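Side-chain contact in cyclopenase asqI (Emericella nidulans, PDB 5YY3), which is a zinc-dependent lyase that contracts the ring of 4'-methoxycyclopenin to give 4'-methoxyviridicatin, with loss of methyl isocyanate, in aspoquinolone biosynthesis: residues A333-L338 with L347-Y352. Residues are numbered along the deposited sequence; the frame is centred on the assembly and turned at random.
Sequences AQYPSL and LDEERY
Tyr335, in the first turn of helix 335-339, and Leu347, just ahead of the short helix 349-352, bring the two backbones closest, with their CA atoms 6.7 Å apart. The phenol of Tyr335 reaches across to the second segment, chi1 of -60° setting its CG beside the backbone N and sending the ring toward 347-352, where one face packs against the extended side chain of Glu349. Glu349 CG sits over the middle of the ring as a CH-pi contact, 3.6 Å from the centroid and 10° off the normal. The two side chains run past each other in opposite directions, so the carboxylate comes back over the root of the tyrosine: its plane stacks within 14° of the ring, and Glu349 OE2 lies 3.2 Å from Tyr335 CB. Leu347 meets the same ring obliquely, CB lying 3.7 Å from Tyr335 CD1, and Leu347 CD1 touches Leu338 CB at 3.8 Å. At the far end, Tyr335 OH packs 3.6 Å from Tyr352 CB and hydrogen-bonds to Gly353 O. Asp348 caps helix 349-352 by accepting from Glu350 N through OD1, while Arg351 NE and NH2 grip its OD2 side-on. Tyr335, Leu338 and Tyr352 all rest on Ile330 of helix 323-331, joining both short helices to that helix in the hemocyanin-type helical domain, away from the zinc site. A carboxylate over a pi face probably adds little attraction, so the packing would rest mainly on the CH-pi and apolar contacts, with the hydroxyl of buried Tyr335 held by a backbone carbonyl.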
loop_
_atom_site.group_PDB
_atom_site.type_symbol
_atom_site.label_atom_id
_atom_site.label_comp_id
_atom_site.label_asym_id
_atom_site.label_seq_id
_atom_site.Cartn_x
_atom_site.Cartn_y
_atom_site.Cartn_z
ATOM N N ALA A 333 36.666 -21.777 0.780
ATOM C CA ALA A 333 37.588 -22.869 0.368
ATOM C C ALA A 333 39.022 -22.417 0.113
ATOM O O ALA A 333 39.663 -22.827 -0.856
ATOM C CB ALA A 333 37.068 -23.580 -0.869
ATOM N N GLN A 334 39.538 -21.587 0.997
ATOM C CA GLN A 334 40.931 -21.168 0.884
ATOM C C GLN A 334 41.887 -22.046 1.645
ATOM O O GLN A 334 42.671 -21.582 2.447
ATOM C CB GLN A 334 41.033 -19.725 1.316
ATOM C CG GLN A 334 40.125 -19.026 0.409
ATOM C CD GLN A 334 40.253 -17.580 0.495
ATOM O OE1 GLN A 334 40.139 -16.981 1.571
ATOM N NE2 GLN A 334 40.466 -16.968 -0.654
ATOM N N TYR A 335 41.799 -23.334 1.361
ATOM C CA TYR A 335 42.618 -24.307 2.043
ATOM C C TYR A 335 44.128 -24.133 1.784
ATOM O O TYR A 335 44.910 -24.331 2.702
ATOM C CB TYR A 335 42.150 -25.708 1.675
ATOM C CG TYR A 335 40.699 -25.972 2.059
ATOM C CD1 TYR A 335 40.338 -26.135 3.391
ATOM C CD2 TYR A 335 39.691 -26.060 1.091
ATOM C CE1 TYR A 335 39.031 -26.387 3.760
ATOM C CE2 TYR A 335 38.369 -26.314 1.452
ATOM C CZ TYR A 335 38.053 -26.475 2.792
ATOM O OH TYR A 335 36.763 -26.727 3.182
ATOM N N PRO A 336 44.547 -23.731 0.563
ATOM C CA PRO A 336 45.994 -23.487 0.429
ATOM C C PRO A 336 46.542 -22.408 1.379
ATOM O O PRO A 336 47.580 -22.614 2.008
ATOM C CB PRO A 336 46.137 -23.046 -1.032
ATOM C CG PRO A 336 45.031 -23.747 -1.728
ATOM C CD PRO A 336 43.879 -23.749 -0.754
ATOM N N SER A 337 45.847 -21.285 1.501
ATOM C CA SER A 337 46.293 -20.209 2.386
ATOM C C SER A 337 46.215 -20.613 3.859
ATOM O O SER A 337 47.185 -20.481 4.609
ATOM C CB SER A 337 45.464 -18.948 2.144
ATOM O OG SER A 337 46.108 -17.806 2.683
ATOM N N LEU A 338 45.062 -21.119 4.271
ATOM C CA LEU A 338 44.852 -21.483 5.664
ATOM C C LEU A 338 45.803 -22.602 6.098
ATOM O O LEU A 338 46.305 -22.594 7.227
ATOM C CB LEU A 338 43.384 -21.893 5.892
ATOM C CG LEU A 338 42.343 -20.761 5.783
ATOM C CD1 LEU A 338 40.902 -21.280 5.883
ATOM C CD2 LEU A 338 42.587 -19.669 6.826
ATOM N N LEU A 347 43.625 -29.076 6.404
ATOM C CA LEU A 347 42.208 -29.017 6.761
ATOM C C LEU A 347 41.427 -30.042 5.961
ATOM O O LEU A 347 41.718 -30.256 4.783
ATOM C CB LEU A 347 41.643 -27.615 6.525
ATOM C CG LEU A 347 42.017 -26.536 7.548
ATOM C CD1 LEU A 347 41.703 -25.155 7.011
ATOM C CD2 LEU A 347 41.336 -26.761 8.914
ATOM N N ASP A 348 40.441 -30.673 6.600
ATOM C CA ASP A 348 39.625 -31.721 5.969
ATOM C C ASP A 348 38.576 -31.150 4.984
ATOM O O ASP A 348 37.434 -30.869 5.361
ATOM C CB ASP A 348 38.940 -32.557 7.058
ATOM C CG ASP A 348 38.307 -33.833 6.524
ATOM O OD1 ASP A 348 38.223 -33.989 5.282
ATOM O OD2 ASP A 348 37.891 -34.679 7.354
ATOM N N GLU A 349 38.978 -30.996 3.723
ATOM C CA GLU A 349 38.124 -30.420 2.685
ATOM C C GLU A 349 36.894 -31.260 2.368
ATOM O O GLU A 349 35.966 -30.787 1.728
ATOM C CB GLU A 349 38.919 -30.214 1.395
ATOM C CG GLU A 349 40.289 -29.606 1.622
ATOM C CD GLU A 349 40.923 -29.123 0.337
ATOM O OE1 GLU A 349 40.254 -29.210 -0.715
ATOM O OE2 GLU A 349 42.080 -28.641 0.389
ATOM N N GLU A 350 36.887 -32.514 2.788
ATOM C CA GLU A 350 35.726 -33.349 2.528
ATOM C C GLU A 350 34.642 -33.026 3.537
ATOM O O GLU A 350 33.461 -33.103 3.240
ATOM C CB GLU A 350 36.097 -34.839 2.580
ATOM C CG GLU A 350 37.032 -35.260 1.438
ATOM C CD GLU A 350 36.361 -35.155 0.070
ATOM O OE1 GLU A 350 35.132 -35.381 0.000
ATOM O OE2 GLU A 350 37.050 -34.819 -0.926
ATOM N N ARG A 351 35.058 -32.648 4.736
ATOM C CA ARG A 351 34.118 -32.377 5.804
ATOM C C ARG A 351 33.483 -30.975 5.652
ATOM O O ARG A 351 32.267 -30.812 5.822
ATOM C CB ARG A 351 34.811 -32.527 7.163
ATOM C CG ARG A 351 33.835 -32.591 8.319
ATOM C CD ARG A 351 34.496 -32.985 9.620
ATOM N NE ARG A 351 35.485 -34.040 9.420
ATOM C CZ ARG A 351 35.921 -34.848 10.385
ATOM N NH1 ARG A 351 35.429 -34.739 11.614
ATOM N NH2 ARG A 351 36.841 -35.772 10.120
ATOM N N TYR A 352 34.288 -29.972 5.300
ATOM C CA TYR A 352 33.789 -28.598 5.248
ATOM C C TYR A 352 33.565 -28.062 3.820
ATOM O O TYR A 352 32.806 -27.108 3.624
ATOM C CB TYR A 352 34.741 -27.690 6.041
ATOM C CG TYR A 352 34.999 -28.245 7.430
ATOM C CD1 TYR A 352 33.975 -28.326 8.365
ATOM C CD2 TYR A 352 36.254 -28.734 7.791
ATOM C CE1 TYR A 352 34.201 -28.857 9.636
ATOM C CE2 TYR A 352 36.488 -29.267 9.060
ATOM C CZ TYR A 352 35.460 -29.319 9.972
ATOM O OH TYR A 352 35.666 -29.845 11.218
#